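Local coordinates for G/U mismatch-specific DNA glycosylase (Deinococcus radiodurans, PDB 2C2Q), which is a mismatch-specific DNA glycosylase of the uracil-DNA glycosylase superfamily, built as a compact single chain around a mainly parallel beta-sheet flanked by helices, at residues 81-89 with 100-109. The protein carries 1 engineered substitution. Residues are numbered along the deposited sequence; the frame is centred on the assembly and turned at random.
Sequences GLTDVAKRH and AWRPDELRRK
A single direct backbone hydrogen bond ties the two segments together: the amide of Arg-102, the N-cap residue of the helix, donates to the carbonyl of Val-85 just past the strand end (N to O 2.9 Å), reaching the oxygen from above the carbonyl plane. A water lies within hydrogen-bonding distance of both Val-85 O and Arg-102 O. The Val-85 side chain fills the corner beside this bond. Its CG1, turned anti to the backbone N (chi1 -176°), meets the edge of the Trp-101 indole in the ring plane, 3.8 Å from CE3, and also touches CD of Pro-103, while CG2 faces CD2 of Leu-106. Back on the strand, Thr-83 CG2 packs against Leu-106 CD1 at 3.7 Å. Thr-83 OG1 and Lys-109 NZ share a bridging water and both reach Asp-20, whose carboxylate also pairs with Lys-87 NZ, which in addition bonds to the carbonyl of Val-18. On the loop, CB of Ala-100 lies 3.5 Å from His-89 ND1, and a water takes the amide of Arg-88, donates to Ala-100 O and lies in the imidazole plane near ND1. The extended Arg-88 side chain meets Glu-105 at about a right angle; NH1 to OE1 is nearly straight (3.0 Å, 172°), and the second bond, NH2 to OE2, is weak. Arg-102 grips Asp-104 side-on through NE and NH2, and the Glu-105 carboxylate carbon lies over one face of the Arg-102 guanidinium, offset toward its rim, so its negative charge probably offsets the closeness of the two arginines. Arg-88 NE has a further salt bridge to Glu-15. The contact thus seats helix 103-113 against the end of edge strand 80-84, with Val-85 and Leu-106 also packing on Val-31 of the adjacent parallel strand 28-32 and on Thr-129 of helix 123-130.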
ATOM      1  N   GLY A  81      -6.386  -4.763   0.166  1.00 12.52           N
ATOM      2  CA  GLY A  81      -5.391  -5.459  -0.686  1.00 12.95           C
ATOM      3  C   GLY A  81      -4.009  -4.833  -0.576  1.00 13.98           C
ATOM      4  O   GLY A  81      -3.801  -3.826   0.152  1.00 12.97           O
ATOM      5  N   LEU A  82      -3.070  -5.371  -1.352  1.00 11.84           N
ATOM      6  CA  LEU A  82      -1.673  -5.026  -1.203  1.00 10.38           C
ATOM      7  C   LEU A  82      -0.965  -5.158  -2.537  1.00 11.80           C
ATOM      8  O   LEU A  82      -1.220  -6.132  -3.314  1.00 11.72           O
ATOM      9  CB  LEU A  82      -0.926  -5.968  -0.235  1.00 10.22           C
ATOM     10  CG  LEU A  82      -1.350  -5.919   1.247  1.00 11.25           C
ATOM     11  CD1 LEU A  82      -0.711  -7.066   1.951  1.00 12.91           C
ATOM     12  CD2 LEU A  82      -0.851  -4.502   1.786  1.00 11.28           C
ATOM     13  N   THR A  83      -0.086  -4.224  -2.782  1.00 12.10           N
ATOM     14  CA  THR A  83       0.960  -4.379  -3.829  1.00 13.48           C
ATOM     15  C   THR A  83       2.125  -3.401  -3.524  1.00 12.16           C
ATOM     16  O   THR A  83       2.098  -2.741  -2.497  1.00 11.55           O
ATOM     17  CB  THR A  83       0.371  -4.172  -5.256  1.00 12.79           C
ATOM     18  OG1 THR A  83       1.388  -4.409  -6.252  1.00 13.79           O
ATOM     19  CG2 THR A  83      -0.128  -2.714  -5.476  1.00 13.54           C
ATOM     20  N   ASP A  84       3.085  -3.275  -4.433  1.00 11.95           N
ATOM     21  CA  ASP A  84       4.210  -2.359  -4.284  1.00 12.16           C
ATOM     22  C   ASP A  84       4.567  -1.771  -5.635  1.00 13.86           C
ATOM     23  O   ASP A  84       4.304  -2.389  -6.663  1.00 14.72           O
ATOM     24  CB  ASP A  84       5.438  -3.108  -3.779  1.00 13.36           C
ATOM     25  CG  ASP A  84       5.339  -3.510  -2.299  1.00 15.06           C
ATOM     26  OD1 ASP A  84       4.831  -2.714  -1.450  1.00 14.05           O
ATOM     27  OD2 ASP A  84       5.827  -4.592  -1.883  1.00 14.12           O
ATOM     28  N   VAL A  85       5.255  -0.648  -5.624  1.00 12.31           N
ATOM     29  CA  VAL A  85       5.681  -0.047  -6.901  1.00 13.38           C
ATOM     30  C   VAL A  85       6.738  -0.916  -7.570  1.00 13.15           C
ATOM     31  O   VAL A  85       6.782  -1.041  -8.805  1.00 15.27           O
ATOM     32  CB  VAL A  85       6.178   1.399  -6.673  1.00 12.80           C
ATOM     33  CG1 VAL A  85       6.535   2.087  -8.010  1.00 15.58           C
ATOM     34  CG2 VAL A  85       5.115   2.236  -5.885  1.00 16.45           C
ATOM     35  N   ALA A  86       7.621  -1.507  -6.770  1.00 13.47           N
ATOM     36  CA  ALA A  86       8.641  -2.445  -7.247  1.00 15.27           C
ATOM     37  C   ALA A  86       8.327  -3.884  -6.749  1.00 16.88           C
ATOM     38  O   ALA A  86       8.281  -4.139  -5.528  1.00 15.85           O
ATOM     39  CB  ALA A  86       9.990  -2.013  -6.787  1.00 15.19           C
ATOM     40  N   LYS A  87       8.113  -4.812  -7.683  1.00 15.67           N
ATOM     41  CA  LYS A  87       7.673  -6.152  -7.318  1.00 16.51           C
ATOM     42  C   LYS A  87       8.745  -7.263  -7.511  1.00 18.04           C
ATOM     43  O   LYS A  87       8.584  -8.359  -7.032  1.00 19.00           O
ATOM     44  CB  LYS A  87       6.456  -6.511  -8.144  1.00 17.00           C
ATOM     45  CG  LYS A  87       5.182  -5.780  -7.724  1.00 17.04           C
ATOM     46  CD  LYS A  87       4.730  -6.095  -6.253  1.00 14.49           C
ATOM     47  CE  LYS A  87       4.544  -7.587  -6.029  1.00 11.23           C
ATOM     48  NZ  LYS A  87       3.766  -7.916  -4.768  1.00 11.73           N
ATOM     49  N   ARG A  88       9.757  -6.959  -8.327  1.00 18.80           N
ATOM     50  CA  ARG A  88      10.782  -7.942  -8.701  1.00 19.16           C
ATOM     51  C   ARG A  88      12.123  -7.741  -8.005  1.00 19.60           C
ATOM     52  O   ARG A  88      13.089  -8.476  -8.321  1.00 19.61           O
ATOM     53  CB  ARG A  88      11.020  -7.840 -10.231  1.00 19.71           C
ATOM     54  CG  ARG A  88       9.741  -8.168 -11.057  1.00 20.59           C
ATOM     55  CD  ARG A  88       9.989  -8.217 -12.589  1.00 22.83           C
ATOM     56  NE  ARG A  88       8.788  -8.595 -13.346  1.00 23.41           N
ATOM     57  CZ  ARG A  88       7.756  -7.765 -13.576  1.00 25.32           C
ATOM     58  NH1 ARG A  88       7.750  -6.524 -13.091  1.00 23.89           N
ATOM     59  NH2 ARG A  88       6.719  -8.182 -14.307  1.00 25.82           N
ATOM     60  N   HIS A  89      12.210  -6.748  -7.104  1.00 19.12           N
ATOM     61  CA  HIS A  89      13.438  -6.457  -6.396  1.00 17.85           C
ATOM     62  C   HIS A  89      13.066  -6.160  -4.941  1.00 19.11           C
ATOM     63  O   HIS A  89      11.961  -5.714  -4.657  1.00 16.68           O
ATOM     64  CB  HIS A  89      14.120  -5.196  -6.974  1.00 17.40           C
ATOM     65  CG  HIS A  89      14.493  -5.305  -8.434  1.00 19.95           C
ATOM     66  ND1 HIS A  89      13.584  -5.118  -9.457  1.00 18.48           N
ATOM     67  CD2 HIS A  89      15.683  -5.583  -9.031  1.00 24.32           C
ATOM     68  CE1 HIS A  89      14.200  -5.267 -10.627  1.00 24.88           C
ATOM     69  NE2 HIS A  89      15.474  -5.562 -10.393  1.00 23.11           N
ATOM     70  N   ALA A 100      13.751  -1.154 -11.214  1.00 20.11           N
ATOM     71  CA  ALA A 100      12.874  -1.797 -10.226  1.00 18.50           C
ATOM     72  C   ALA A 100      11.447  -1.197 -10.164  1.00 19.07           C
ATOM     73  O   ALA A 100      10.491  -1.934  -9.913  1.00 19.36           O
ATOM     74  CB  ALA A 100      13.509  -1.712  -8.806  1.00 19.09           C
ATOM     75  N   TRP A 101      11.331   0.099 -10.379  1.00 19.78           N
ATOM     76  CA  TRP A 101      10.105   0.847 -10.159  1.00 20.95           C
ATOM     77  C   TRP A 101       9.195   0.707 -11.365  1.00 21.67           C
ATOM     78  O   TRP A 101       9.581   1.138 -12.476  1.00 22.45           O
ATOM     79  CB  TRP A 101      10.414   2.320  -9.977  1.00 20.56           C
ATOM     80  CG  TRP A 101      11.428   2.626  -8.946  1.00 21.28           C
ATOM     81  CD1 TRP A 101      12.763   2.918  -9.136  1.00 20.97           C
ATOM     82  CD2 TRP A 101      11.206   2.665  -7.525  1.00 20.24           C
ATOM     83  NE1 TRP A 101      13.379   3.131  -7.923  1.00 23.00           N
ATOM     84  CE2 TRP A 101      12.455   2.985  -6.911  1.00 19.69           C
ATOM     85  CE3 TRP A 101      10.086   2.449  -6.710  1.00 22.96           C
ATOM     86  CZ2 TRP A 101      12.602   3.122  -5.532  1.00 21.44           C
ATOM     87  CZ3 TRP A 101      10.237   2.606  -5.302  1.00 21.59           C
ATOM     88  CH2 TRP A 101      11.488   2.912  -4.742  1.00 22.63           C
ATOM     89  N   ARG A 102       7.988   0.163 -11.154  1.00 20.58           N
ATOM     90  CA  ARG A 102       7.008  -0.021 -12.252  1.00 20.86           C
ATOM     91  C   ARG A 102       5.622   0.565 -11.948  1.00 20.73           C
ATOM     92  O   ARG A 102       4.635  -0.194 -11.845  1.00 21.37           O
ATOM     93  CB  ARG A 102       6.928  -1.496 -12.718  1.00 20.41           C
ATOM     94  CG  ARG A 102       8.273  -2.114 -13.158  1.00 23.20           C
ATOM     95  CD  ARG A 102       8.837  -1.435 -14.430  1.00 25.27           C
ATOM     96  NE  ARG A 102       7.787  -1.490 -15.459  1.00 32.33           N
ATOM     97  CZ  ARG A 102       7.568  -2.564 -16.254  1.00 36.57           C
ATOM     98  NH1 ARG A 102       8.346  -3.653 -16.166  1.00 41.15           N
ATOM     99  NH2 ARG A 102       6.555  -2.562 -17.112  1.00 39.23           N
ATOM    100  N   PRO A 103       5.540   1.900 -11.763  1.00 20.61           N
ATOM    101  CA  PRO A 103       4.283   2.581 -11.471  1.00 21.48           C
ATOM    102  C   PRO A 103       3.250   2.365 -12.623  1.00 22.02           C
ATOM    103  O   PRO A 103       2.047   2.503 -12.405  1.00 22.57           O
ATOM    104  CB  PRO A 103       4.678   4.073 -11.350  1.00 21.52           C
ATOM    105  CG  PRO A 103       5.999   4.212 -12.052  1.00 20.62           C
ATOM    106  CD  PRO A 103       6.659   2.851 -11.927  1.00 22.17           C
ATOM    107  N   ASP A 104       3.755   2.022 -13.807  1.00 24.25           N
ATOM    108  CA  ASP A 104       2.967   1.711 -14.988  1.00 25.49           C
ATOM    109  C   ASP A 104       2.184   0.423 -14.778  1.00 24.47           C
ATOM    110  O   ASP A 104       0.982   0.425 -14.953  1.00 23.18           O
ATOM    111  CB  ASP A 104       3.855   1.658 -16.247  1.00 27.18           C
ATOM    112  CG  ASP A 104       4.975   0.612 -16.166  1.00 30.53           C
ATOM    113  OD1 ASP A 104       5.724   0.607 -15.142  1.00 30.89           O
ATOM    114  OD2 ASP A 104       5.190  -0.240 -17.070  1.00 36.01           O
ATOM    115  N   GLU A 105       2.853  -0.635 -14.305  1.00 22.38           N
ATOM    116  CA  GLU A 105       2.163  -1.871 -13.903  1.00 22.02           C
ATOM    117  C   GLU A 105       1.187  -1.649 -12.753  1.00 20.32           C
ATOM    118  O   GLU A 105       0.114  -2.245 -12.732  1.00 19.70           O
ATOM    119  CB  GLU A 105       3.173  -2.966 -13.560  1.00 22.02           C
ATOM    120  CG  GLU A 105       3.934  -3.491 -14.774  1.00 26.72           C
ATOM    121  CD  GLU A 105       4.820  -4.663 -14.463  1.00 32.36           C
ATOM    122  OE1 GLU A 105       5.438  -4.710 -13.366  1.00 29.36           O
ATOM    123  OE2 GLU A 105       4.903  -5.554 -15.334  1.00 32.39           O
ATOM    124  N   LEU A 106       1.545  -0.783 -11.803  1.00 18.54           N
ATOM    125  CA  LEU A 106       0.624  -0.434 -10.716  1.00 18.37           C
ATOM    126  C   LEU A 106      -0.639   0.199 -11.321  1.00 19.00           C
ATOM    127  O   LEU A 106      -1.738  -0.157 -10.973  1.00 16.63           O
ATOM    128  CB  LEU A 106       1.278   0.565  -9.744  1.00 18.94           C
ATOM    129  CG  LEU A 106       0.414   1.185  -8.645  1.00 16.40           C
ATOM    130  CD1 LEU A 106      -0.271   0.092  -7.806  1.00 19.31           C
ATOM    131  CD2 LEU A 106       1.335   2.087  -7.793  1.00 16.92           C
ATOM    132  N   ARG A 107      -0.434   1.167 -12.207  1.00 20.09           N
ATOM    133  CA  ARG A 107      -1.577   1.900 -12.760  1.00 21.61           C
ATOM    134  C   ARG A 107      -2.500   0.979 -13.512  1.00 22.10           C
ATOM    135  O   ARG A 107      -3.704   1.094 -13.369  1.00 21.50           O
ATOM    136  CB  ARG A 107      -1.073   3.031 -13.619  1.00 22.84           C
ATOM    137  CG  ARG A 107      -0.723   4.300 -12.819  1.00 25.10           C
ATOM    138  CD  ARG A 107      -0.066   5.384 -13.731  1.00 25.06           C
ATOM    139  NE  ARG A 107       0.402   6.583 -13.014  1.00 30.09           N
ATOM    140  CZ  ARG A 107      -0.360   7.609 -12.643  1.00 32.38           C
ATOM    141  NH1 ARG A 107      -1.678   7.614 -12.888  1.00 34.03           N
ATOM    142  NH2 ARG A 107       0.190   8.642 -11.992  1.00 31.72           N
ATOM    143  N   ARG A 108      -1.952   0.027 -14.256  1.00 21.94           N
ATOM    144  CA  ARG A 108      -2.788  -0.980 -14.949  1.00 24.09           C
ATOM    145  C   ARG A 108      -3.627  -1.833 -14.002  1.00 21.70           C
ATOM    146  O   ARG A 108      -4.783  -2.121 -14.273  1.00 20.31           O
ATOM    147  CB  ARG A 108      -1.950  -1.888 -15.821  1.00 22.58           C
ATOM    148  CG  ARG A 108      -1.355  -1.160 -17.002  1.00 29.03           C
ATOM    149  CD  ARG A 108      -0.173  -1.899 -17.699  1.00 29.52           C
ATOM    150  NE  ARG A 108      -0.471  -3.272 -18.106  1.00 37.65           N
ATOM    151  CZ  ARG A 108       0.233  -4.342 -17.728  1.00 43.39           C
ATOM    152  NH1 ARG A 108       1.290  -4.192 -16.920  1.00 45.98           N
ATOM    153  NH2 ARG A 108      -0.117  -5.565 -18.151  1.00 43.45           N
ATOM    154  N   LYS A 109      -3.029  -2.231 -12.875  1.00 18.64           N
ATOM    155  CA  LYS A 109      -3.748  -2.942 -11.867  1.00 16.80           C
ATOM    156  C   LYS A 109      -4.897  -2.086 -11.270  1.00 17.24           C
ATOM    157  O   LYS A 109      -5.940  -2.591 -10.971  1.00 17.99           O
ATOM    158  CB  LYS A 109      -2.776  -3.409 -10.769  1.00 16.80           C
ATOM    159  CG  LYS A 109      -1.778  -4.476 -11.251  1.00 15.51           C
ATOM    160  CD  LYS A 109      -0.624  -4.625 -10.235  1.00 16.63           C
ATOM    161  CE  LYS A 109       0.483  -5.394 -10.838  1.00 16.46           C
ATOM    162  NZ  LYS A 109       1.692  -5.481  -9.899  1.00 15.53           N
TER
HETATM  163  O   HOH W   1       2.024  -3.053  -8.706  1.00 16.33           O
HETATM  164  O   HOH W   2       4.374  -2.121  -9.922  1.00 21.86           O
HETATM  165  O   HOH W   3      10.861  -4.582  -9.397  1.00 19.37           O
HETATM  166  O   HOH W   4       3.782  -7.686 -14.020  1.00 27.23           O